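Local coordinates for TraM protein (Plasmid R64, PDB 3WZ3) that is probably an inner-membrane component of the plasmid's type IVB secretion (conjugation) apparatus, related to Legionella DotI and represented here by its periplasmic domain, at residues F22-F26 with K65-A70; W90-V96 with F112-I118. All blocks are in the same frame, centred on the assembly; numbering follows the deposited sequence.

Contact 1. Residues F22-F26 with K65-A70; sequences FNLDF and KMNLTA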
ATOM      1  N   PHE A  22      -0.253  -2.317  -5.582  1.00  7.07           N
ATOM      2  CA  PHE A  22       0.784  -2.219  -6.599  1.00  5.37           C
ATOM      3  C   PHE A  22       0.763  -3.328  -7.645  1.00  6.24           C
ATOM      4  O   PHE A  22       1.704  -3.483  -8.403  1.00  6.41           O
ATOM      5  CB  PHE A  22       2.162  -2.052  -5.948  1.00  5.76           C
ATOM      6  CG  PHE A  22       2.291  -0.768  -5.183  1.00  5.30           C
ATOM      7  CD1 PHE A  22       2.282   0.447  -5.843  1.00  7.62           C
ATOM      8  CD2 PHE A  22       2.382  -0.779  -3.812  1.00  8.85           C
ATOM      9  CE1 PHE A  22       2.367   1.645  -5.129  1.00  8.40           C
ATOM     10  CE2 PHE A  22       2.477   0.405  -3.094  1.00 11.84           C
ATOM     11  CZ  PHE A  22       2.469   1.622  -3.759  1.00 11.42           C
ATOM     12  N   ASN A  23      -0.354  -4.045  -7.719  1.00  6.53           N
ATOM     13  CA  ASN A  23      -0.657  -4.917  -8.852  1.00  6.79           C
ATOM     14  C   ASN A  23      -1.869  -4.386  -9.595  1.00  7.26           C
ATOM     15  O   ASN A  23      -2.999  -4.602  -9.187  1.00  9.65           O
ATOM     16  CB  ASN A  23      -0.832  -6.358  -8.387  1.00  6.74           C
ATOM     17  CG  ASN A  23       0.498  -6.979  -7.990  1.00  8.15           C
ATOM     18  OD1 ASN A  23       1.239  -7.467  -8.840  1.00  8.19           O
ATOM     19  ND2 ASN A  23       0.818  -6.934  -6.706  1.00  7.71           N
ATOM     20  N   LEU A  24      -1.597  -3.660 -10.673  1.00  7.03           N
ATOM     21  CA  LEU A  24      -2.613  -2.885 -11.369  1.00  6.41           C
ATOM     22  C   LEU A  24      -2.663  -3.277 -12.833  1.00  9.09           C
ATOM     23  O   LEU A  24      -1.634  -3.529 -13.478  1.00  9.17           O
ATOM     24  CB  LEU A  24      -2.302  -1.395 -11.262  1.00  6.59           C
ATOM     25  CG  LEU A  24      -2.248  -0.811  -9.847  1.00  8.02           C
ATOM     26  CD1 LEU A  24      -1.807   0.647  -9.943  1.00  6.69           C
ATOM     27  CD2 LEU A  24      -3.579  -0.938  -9.092  1.00  9.49           C
ATOM     28  N   ASP A  25      -3.880  -3.300 -13.356  1.00  8.29           N
ATOM     29  CA  ASP A  25      -4.127  -3.710 -14.733  1.00  9.19           C
ATOM     30  C   ASP A  25      -4.298  -2.482 -15.631  1.00  7.50           C
ATOM     31  O   ASP A  25      -4.951  -1.514 -15.240  1.00  8.12           O
ATOM     32  CB  ASP A  25      -5.410  -4.527 -14.748  1.00  9.39           C
ATOM     33  CG  ASP A  25      -5.754  -5.040 -16.111  1.00 11.40           C
ATOM     34  OD1 ASP A  25      -6.483  -4.331 -16.832  1.00 10.37           O
ATOM     35  OD2 ASP A  25      -5.312  -6.162 -16.446  1.00 17.87           O
ATOM     36  N   PHE A  26      -3.747  -2.520 -16.850  1.00  9.45           N
ATOM     37  CA  PHE A  26      -3.797  -1.315 -17.691  1.00  9.44           C
ATOM     38  C   PHE A  26      -5.210  -0.882 -18.094  1.00 10.02           C
ATOM     39  O   PHE A  26      -5.424   0.286 -18.424  1.00 12.19           O
ATOM     40  CB  PHE A  26      -2.878  -1.406 -18.917  1.00 12.95           C
ATOM     41  CG  PHE A  26      -3.439  -2.216 -20.053  1.00 14.63           C
ATOM     42  CD1 PHE A  26      -3.294  -3.595 -20.078  1.00 19.45           C
ATOM     43  CD2 PHE A  26      -4.079  -1.598 -21.112  1.00 18.02           C
ATOM     44  CE1 PHE A  26      -3.801  -4.349 -21.137  1.00 24.22           C
ATOM     45  CE2 PHE A  26      -4.578  -2.342 -22.167  1.00 15.33           C
ATOM     46  CZ  PHE A  26      -4.440  -3.716 -22.176  1.00 21.84           C
ATOM     47  N   LYS A  65       0.166   1.523 -21.902  1.00 10.46           N
ATOM     48  CA  LYS A  65      -0.643   0.303 -21.830  1.00 11.51           C
ATOM     49  C   LYS A  65       0.127  -0.807 -21.135  1.00 12.40           C
ATOM     50  O   LYS A  65       0.224  -1.941 -21.621  1.00 15.20           O
ATOM     51  CB  LYS A  65      -1.097  -0.144 -23.230  1.00 13.87           C
ATOM     52  CG  LYS A  65      -2.332   0.580 -23.727  1.00 22.79           C
ATOM     53  CD  LYS A  65      -2.150   2.086 -23.781  1.00 25.74           C
ATOM     54  CE  LYS A  65      -1.456   2.511 -25.070  1.00 24.23           C
ATOM     55  NZ  LYS A  65      -1.620   3.971 -25.378  1.00 24.11           N
HETATM   56  N   MSE A  66       0.709  -0.453 -19.998  1.00 11.82           N
HETATM   57  CA  MSE A  66       1.487  -1.392 -19.223  1.00 12.47           C
HETATM   58  C   MSE A  66       0.768  -1.733 -17.931  1.00  8.17           C
HETATM   59  O   MSE A  66       0.041  -0.904 -17.372  1.00 11.28           O
HETATM   60  CB  MSE A  66       2.863  -0.808 -18.900  1.00 15.40           C
HETATM   61  CG  MSE A  66       3.774  -0.650 -20.128  1.00 15.26           C
HETATM   62 SE   MSE A  66       5.557  -0.070 -19.578  1.00 27.77          SE
HETATM   63  CE  MSE A  66       6.519  -0.379 -21.243  1.00 21.69           C
ATOM     64  N   ASN A  67       0.959  -2.960 -17.477  1.00 10.51           N
ATOM     65  CA  ASN A  67       0.478  -3.350 -16.168  1.00  8.75           C
ATOM     66  C   ASN A  67       1.563  -3.043 -15.154  1.00  9.09           C
ATOM     67  O   ASN A  67       2.736  -2.972 -15.508  1.00 11.29           O
ATOM     68  CB  ASN A  67       0.186  -4.848 -16.135  1.00  8.84           C
ATOM     69  CG  ASN A  67      -1.003  -5.235 -17.006  1.00 13.79           C
ATOM     70  OD1 ASN A  67      -1.854  -4.417 -17.302  1.00 15.14           O
ATOM     71  ND2 ASN A  67      -1.067  -6.502 -17.388  1.00 25.71           N
ATOM     72  N   LEU A  68       1.173  -2.859 -13.896  1.00  7.52           N
ATOM     73  CA  LEU A  68       2.140  -2.778 -12.805  1.00  7.22           C
ATOM     74  C   LEU A  68       2.081  -4.076 -12.030  1.00  7.59           C
ATOM     75  O   LEU A  68       0.995  -4.533 -11.668  1.00  7.85           O
ATOM     76  CB  LEU A  68       1.796  -1.632 -11.862  1.00  6.97           C
ATOM     77  CG  LEU A  68       2.797  -1.421 -10.718  1.00  7.10           C
ATOM     78  CD1 LEU A  68       4.155  -0.958 -11.243  1.00 10.21           C
ATOM     79  CD2 LEU A  68       2.258  -0.387  -9.729  1.00  8.52           C
ATOM     80  N   THR A  69       3.244  -4.677 -11.788  1.00  8.08           N
ATOM     81  CA  THR A  69       3.340  -5.891 -10.996  1.00  9.34           C
ATOM     82  C   THR A  69       4.226  -5.605  -9.796  1.00  8.56           C
ATOM     83  O   THR A  69       5.126  -4.780  -9.871  1.00  8.98           O
ATOM     84  CB  THR A  69       3.918  -7.045 -11.830  1.00 11.02           C
ATOM     85  OG1 THR A  69       5.278  -6.756 -12.160  1.00 14.79           O
ATOM     86  CG2 THR A  69       3.115  -7.198 -13.129  1.00 14.00           C
ATOM     87  N   ALA A  70       3.956  -6.270  -8.682  1.00  7.76           N
ATOM     88  CA  ALA A  70       4.773  -6.057  -7.492  1.00  7.71           C
ATOM     89  C   ALA A  70       4.768  -7.258  -6.586  1.00  7.76           C
ATOM     90  O   ALA A  70       3.761  -7.972  -6.483  1.00 10.00           O
ATOM     91  CB  ALA A  70       4.268  -4.838  -6.706  1.00  8.46           C
TER
HETATM   92  O   HOH W   1      -3.833  -7.103 -18.566  1.00 27.20           O

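Contact 2. Residues W90-V96 with F112-I118; sequences WTFQYPV and FVFEITI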
ATOM      1  N   TRP A  90       0.206   0.441  14.796  1.00  4.96           N
ATOM      2  CA  TRP A  90       1.410  -0.331  14.542  1.00  4.52           C
ATOM      3  C   TRP A  90       2.097   0.291  13.330  1.00  5.98           C
ATOM      4  O   TRP A  90       1.427   0.658  12.354  1.00  6.08           O
ATOM      5  CB  TRP A  90       1.102  -1.772  14.158  1.00  4.94           C
ATOM      6  CG  TRP A  90       0.244  -2.577  15.071  1.00  3.86           C
ATOM      7  CD1 TRP A  90       0.671  -3.495  16.009  1.00  6.13           C
ATOM      8  CD2 TRP A  90      -1.191  -2.627  15.094  1.00  5.44           C
ATOM      9  NE1 TRP A  90      -0.421  -4.094  16.613  1.00  6.68           N
ATOM     10  CE2 TRP A  90      -1.565  -3.568  16.067  1.00  5.87           C
ATOM     11  CE3 TRP A  90      -2.198  -1.955  14.390  1.00  6.17           C
ATOM     12  CZ2 TRP A  90      -2.888  -3.868  16.340  1.00  6.54           C
ATOM     13  CZ3 TRP A  90      -3.517  -2.255  14.676  1.00  6.33           C
ATOM     14  CH2 TRP A  90      -3.847  -3.203  15.642  1.00  7.77           C
ATOM     15  N   THR A  91       3.419   0.408  13.372  1.00  4.15           N
ATOM     16  CA  THR A  91       4.198   0.845  12.211  1.00  4.10           C
ATOM     17  C   THR A  91       5.067  -0.309  11.727  1.00  4.15           C
ATOM     18  O   THR A  91       5.865  -0.863  12.492  1.00  5.54           O
ATOM     19  CB  THR A  91       5.069   2.050  12.575  1.00  5.15           C
ATOM     20  OG1 THR A  91       4.236   3.151  12.968  1.00  7.22           O
ATOM     21  CG2 THR A  91       5.966   2.464  11.393  1.00  7.16           C
ATOM     22  N   PHE A  92       4.920  -0.657  10.450  1.00  4.81           N
ATOM     23  CA  PHE A  92       5.644  -1.750   9.819  1.00  4.46           C
ATOM     24  C   PHE A  92       6.483  -1.235   8.670  1.00  4.53           C
ATOM     25  O   PHE A  92       6.165  -0.219   8.058  1.00  5.71           O
ATOM     26  CB  PHE A  92       4.671  -2.792   9.227  1.00  5.25           C
ATOM     27  CG  PHE A  92       3.835  -3.514  10.255  1.00  5.34           C
ATOM     28  CD1 PHE A  92       4.337  -4.605  10.945  1.00  6.10           C
ATOM     29  CD2 PHE A  92       2.550  -3.100  10.522  1.00  5.59           C
ATOM     30  CE1 PHE A  92       3.553  -5.267  11.895  1.00  9.40           C
ATOM     31  CE2 PHE A  92       1.774  -3.749  11.454  1.00  7.44           C
ATOM     32  CZ  PHE A  92       2.279  -4.828  12.147  1.00  7.39           C
ATOM     33  N   GLN A  93       7.520  -1.975   8.319  1.00  4.72           N
ATOM     34  CA  GLN A  93       8.234  -1.744   7.067  1.00  5.00           C
ATOM     35  C   GLN A  93       8.305  -3.029   6.267  1.00  4.54           C
ATOM     36  O   GLN A  93       8.529  -4.101   6.828  1.00  5.23           O
ATOM     37  CB  GLN A  93       9.640  -1.186   7.330  1.00  4.87           C
ATOM     38  CG  GLN A  93       9.636   0.317   7.672  1.00  4.94           C
ATOM     39  CD  GLN A  93      11.011   0.864   7.935  1.00  7.11           C
ATOM     40  OE1 GLN A  93      11.995   0.132   7.861  1.00 12.14           O
ATOM     41  NE2 GLN A  93      11.091   2.143   8.282  1.00  6.99           N
ATOM     42  N   TYR A  94       8.083  -2.923   4.957  1.00  5.03           N
ATOM     43  CA  TYR A  94       8.109  -4.072   4.054  1.00  4.46           C
ATOM     44  C   TYR A  94       8.946  -3.762   2.824  1.00  6.75           C
ATOM     45  O   TYR A  94       8.762  -2.720   2.218  1.00  5.88           O
ATOM     46  CB  TYR A  94       6.697  -4.374   3.519  1.00  6.31           C
ATOM     47  CG  TYR A  94       5.583  -4.551   4.521  1.00  5.53           C
ATOM     48  CD1 TYR A  94       4.941  -3.446   5.051  1.00  4.11           C
ATOM     49  CD2 TYR A  94       5.102  -5.825   4.857  1.00  6.48           C
ATOM     50  CE1 TYR A  94       3.874  -3.582   5.929  1.00  5.61           C
ATOM     51  CE2 TYR A  94       4.026  -5.970   5.723  1.00  6.75           C
ATOM     52  CZ  TYR A  94       3.434  -4.846   6.254  1.00  4.93           C
ATOM     53  OH  TYR A  94       2.364  -4.974   7.119  1.00  6.35           O
ATOM     54  N   PRO A  95       9.811  -4.687   2.408  1.00  6.11           N
ATOM     55  CA  PRO A  95      10.437  -4.555   1.080  1.00  5.93           C
ATOM     56  C   PRO A  95       9.365  -4.726  -0.000  1.00  7.16           C
ATOM     57  O   PRO A  95       8.496  -5.586   0.162  1.00  8.36           O
ATOM     58  CB  PRO A  95      11.420  -5.740   1.024  1.00  9.75           C
ATOM     59  CG  PRO A  95      11.434  -6.359   2.393  1.00 10.28           C
ATOM     60  CD  PRO A  95      10.184  -5.938   3.089  1.00  6.97           C
ATOM     61  N   VAL A  96       9.426  -3.912  -1.058  1.00  6.65           N
ATOM     62  CA  VAL A  96       8.526  -4.064  -2.187  1.00  8.48           C
ATOM     63  C   VAL A  96       9.343  -3.888  -3.461  1.00  5.79           C
ATOM     64  O   VAL A  96      10.084  -2.915  -3.594  1.00  9.17           O
ATOM     65  CB  VAL A  96       7.413  -3.001  -2.163  1.00  7.10           C
ATOM     66  CG1 VAL A  96       6.521  -3.138  -3.398  1.00 11.69           C
ATOM     67  CG2 VAL A  96       6.610  -3.122  -0.881  1.00  9.16           C
ATOM     68  N   PHE A 112      11.999  -0.913  -3.244  1.00  8.61           N
ATOM     69  CA  PHE A 112      11.657   0.057  -2.213  1.00  9.31           C
ATOM     70  C   PHE A 112      11.519  -0.642  -0.864  1.00  6.95           C
ATOM     71  O   PHE A 112      11.378  -1.872  -0.794  1.00  7.26           O
ATOM     72  CB  PHE A 112      10.290   0.715  -2.506  1.00 10.36           C
ATOM     73  CG  PHE A 112      10.199   1.397  -3.852  1.00  9.69           C
ATOM     74  CD1 PHE A 112      10.577   2.719  -3.997  1.00 13.24           C
ATOM     75  CD2 PHE A 112       9.728   0.711  -4.953  1.00 12.94           C
ATOM     76  CE1 PHE A 112      10.491   3.351  -5.247  1.00 15.37           C
ATOM     77  CE2 PHE A 112       9.640   1.328  -6.192  1.00 14.75           C
ATOM     78  CZ  PHE A 112      10.019   2.649  -6.332  1.00 15.81           C
ATOM     79  N   VAL A 113      11.546   0.147   0.201  1.00  7.19           N
ATOM     80  CA  VAL A 113      11.019  -0.294   1.482  1.00  6.88           C
ATOM     81  C   VAL A 113       9.847   0.626   1.794  1.00  6.18           C
ATOM     82  O   VAL A 113      10.013   1.841   1.901  1.00  8.20           O
ATOM     83  CB  VAL A 113      12.071  -0.236   2.623  1.00  7.26           C
ATOM     84  CG1 VAL A 113      11.426  -0.616   3.935  1.00  8.53           C
ATOM     85  CG2 VAL A 113      13.221  -1.198   2.322  1.00 11.90           C
ATOM     86  N   PHE A 114       8.655   0.055   1.930  1.00  5.17           N
ATOM     87  CA  PHE A 114       7.495   0.844   2.333  1.00  6.23           C
ATOM     88  C   PHE A 114       7.255   0.840   3.828  1.00  5.92           C
ATOM     89  O   PHE A 114       7.248  -0.221   4.453  1.00  8.37           O
ATOM     90  CB  PHE A 114       6.234   0.326   1.654  1.00  7.93           C
ATOM     91  CG  PHE A 114       6.023   0.874   0.280  1.00  7.22           C
ATOM     92  CD1 PHE A 114       6.795   0.442  -0.782  1.00  8.93           C
ATOM     93  CD2 PHE A 114       5.058   1.836   0.054  1.00 10.83           C
ATOM     94  CE1 PHE A 114       6.597   0.947  -2.056  1.00 10.78           C
ATOM     95  CE2 PHE A 114       4.856   2.361  -1.219  1.00 13.91           C
ATOM     96  CZ  PHE A 114       5.634   1.916  -2.274  1.00 15.38           C
ATOM     97  N   GLU A 115       7.056   2.015   4.387  1.00  5.56           N
ATOM     98  CA  GLU A 115       6.634   2.129   5.784  1.00  5.93           C
ATOM     99  C   GLU A 115       5.140   2.405   5.810  1.00  6.03           C
ATOM    100  O   GLU A 115       4.658   3.294   5.102  1.00  6.52           O
ATOM    101  CB  GLU A 115       7.401   3.231   6.504  1.00  5.43           C
ATOM    102  CG  GLU A 115       7.009   3.347   7.968  1.00  8.20           C
ATOM    103  CD  GLU A 115       7.746   4.448   8.642  1.00 10.74           C
ATOM    104  OE1 GLU A 115       7.098   5.296   9.300  1.00 12.45           O
ATOM    105  OE2 GLU A 115       8.988   4.496   8.491  1.00 12.27           O
ATOM    106  N   ILE A 116       4.423   1.636   6.615  1.00  5.52           N
ATOM    107  CA  ILE A 116       2.980   1.671   6.722  1.00  5.68           C
ATOM    108  C   ILE A 116       2.623   1.806   8.199  1.00  6.97           C
ATOM    109  O   ILE A 116       3.076   0.994   9.009  1.00  8.64           O
ATOM    110  CB  ILE A 116       2.409   0.314   6.212  1.00 10.45           C
ATOM    111  CG1 ILE A 116       2.836   0.079   4.760  1.00 15.89           C
ATOM    112  CG2 ILE A 116       0.898   0.255   6.370  1.00 15.81           C
ATOM    113  CD1 ILE A 116       2.285   1.088   3.870  1.00 14.84           C
ATOM    114  N   THR A 117       1.852   2.821   8.573  1.00  4.83           N
ATOM    115  CA  THR A 117       1.288   2.875   9.914  1.00  3.77           C
ATOM    116  C   THR A 117      -0.200   2.559   9.834  1.00  4.59           C
ATOM    117  O   THR A 117      -0.951   3.218   9.090  1.00  5.26           O
ATOM    118  CB  THR A 117       1.507   4.205  10.623  1.00  5.27           C
ATOM    119  OG1 THR A 117       2.911   4.404  10.848  1.00  7.92           O
ATOM    120  CG2 THR A 117       0.838   4.175  11.992  1.00  6.57           C
ATOM    121  N   ILE A 118      -0.600   1.534  10.571  1.00  4.61           N
ATOM    122  CA  ILE A 118      -1.970   1.049  10.617  1.00  3.97           C
ATOM    123  C   ILE A 118      -2.553   1.454  11.954  1.00  6.05           C
ATOM    124  O   ILE A 118      -1.910   1.263  12.998  1.00  6.96           O
ATOM    125  CB  ILE A 118      -1.999  -0.475  10.486  1.00  4.45           C
ATOM    126  CG1 ILE A 118      -1.496  -0.877   9.106  1.00  7.32           C
ATOM    127  CG2 ILE A 118      -3.426  -1.010  10.711  1.00  6.40           C
ATOM    128  CD1 ILE A 118      -1.181  -2.353   8.964  1.00  7.04           C
TER

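Contact 1. Residues F22-F26 with K65-A70
Leu68 and Phe26 bury the most surface in this contact, where the loop leaving helix 7-22 runs antiparallel beside the start of strand 67-82. Leu68 points toward the loop, and its backbone forms the one beta bridge here: Leu24 N donates to Leu68 O and Leu68 N to Leu24 O, both at 2.9 Å. Its branched, apolar side chain suits the buried side, with CD2 of Leu68 4.0 Å from CD1 of Phe22 at the ring edge and CB of Leu68 4.1 Å from CB of Leu24. Helix 57-64 also packs against Leu68 and Leu24.

Phe26 turns toward Lys65, which leaves that helix with positive phi; its flat ring covers this turn, touching Ile61, with the Lys65 carbonyl over one face and CD2 of Phe26 3.8 Å from CG of Lys65. Asn67 is the polar centre: OD1 of Asn67 accepts a hydrogen bond from Phe26 N at 2.7 Å, while a water accepts from its ND2 and donates to OD2 of Asp25, whose OD1 accepts from Val27 N and His28 N. The side-chain amide of Asn23 mimics a strand backbone, accepting from Ala70 N through OD1 (3.0 Å) and donating from ND2 to Ala70 O (3.1 Å) and to Ala19 O.

Two asparagine amides thus extend a single bridge at both ends, holding an irregular loop to the sheet edge without making it a regular strand.

Contact 2. Residues W90-V96 with F112-I118
Strands 90-96 and 112-118 run antiparallel, with 155° between their directions and a closest axis approach of 4.5 Å, and pair residue for residue from Trp90 with Ile118 to Val96 with Phe112. Hydrogen-bonded pairs alternate with non-hydrogen-bonded pairs, whose CA atoms lie closer together. Each hydrogen-bonded pair makes both its bonds, such as Phe92 N to Ile116 O and Ile116 N to Phe92 O, each 2.9 Å. Pro95, lacking an amide proton, fits because it occupies a non-hydrogen-bonded position opposite Val113.

Alternation sorts the side chains. Trp90, Phe92, Tyr94 and Val96 share a face with Phe112, Phe114, Ile116 and Ile118, all buried. Their contacts run straight across, with CE3 of Trp90 4.0 Å from CG2 of Ile118, and also diagonally: CG2 of Val96 meets CD1 of Phe114 at 3.6 Å, CE1 of Tyr94 lies 4.0 Å from CG1 of Ile116, and CE2 of Phe92 lies 4.1 Å from CD1 of Ile118. Helix 7-22 packs on Trp90, Phe92 and Tyr94, and the Tyr94 hydroxyl forms a hydrogen bond with Met11 O in that helix.

The other face is more polar. Thr91 OG1 and Thr117 OG1 share a hydrogen bond of 2.8 Å, and Gln93 NE2 donates to Glu115 OE2 at 3.2 Å; that carboxylate also forms a salt bridge with Arg138 on strand 130-139.

The chemistry is that of an amphipathic sheet: large apolar side chains build the helix-covered core, while paired polar groups link neighbouring strands across the opposite face.

In the fold
The two contacts follow one another along the chain, contact 1 closing before contact 2 opens, and their centres lie about 20 Å apart on opposite sides of the chain's centre. Both reach the same four-stranded antiparallel sheet: contact 1 ties a loop to the outermost strand 67-82, whereas contact 2 joins the two inner strands, 88-101 and 110-120, as a beta hairpin. Helix 7-22 leads into contact 1 and packs along contact 2; the Phe22 and Phe114 rings meet, with CZ of Phe22 3.5 Å from CZ of Phe114. Helices packed on a curved antiparallel sheet are consistent with an NTF2-like fold for this periplasmic domain.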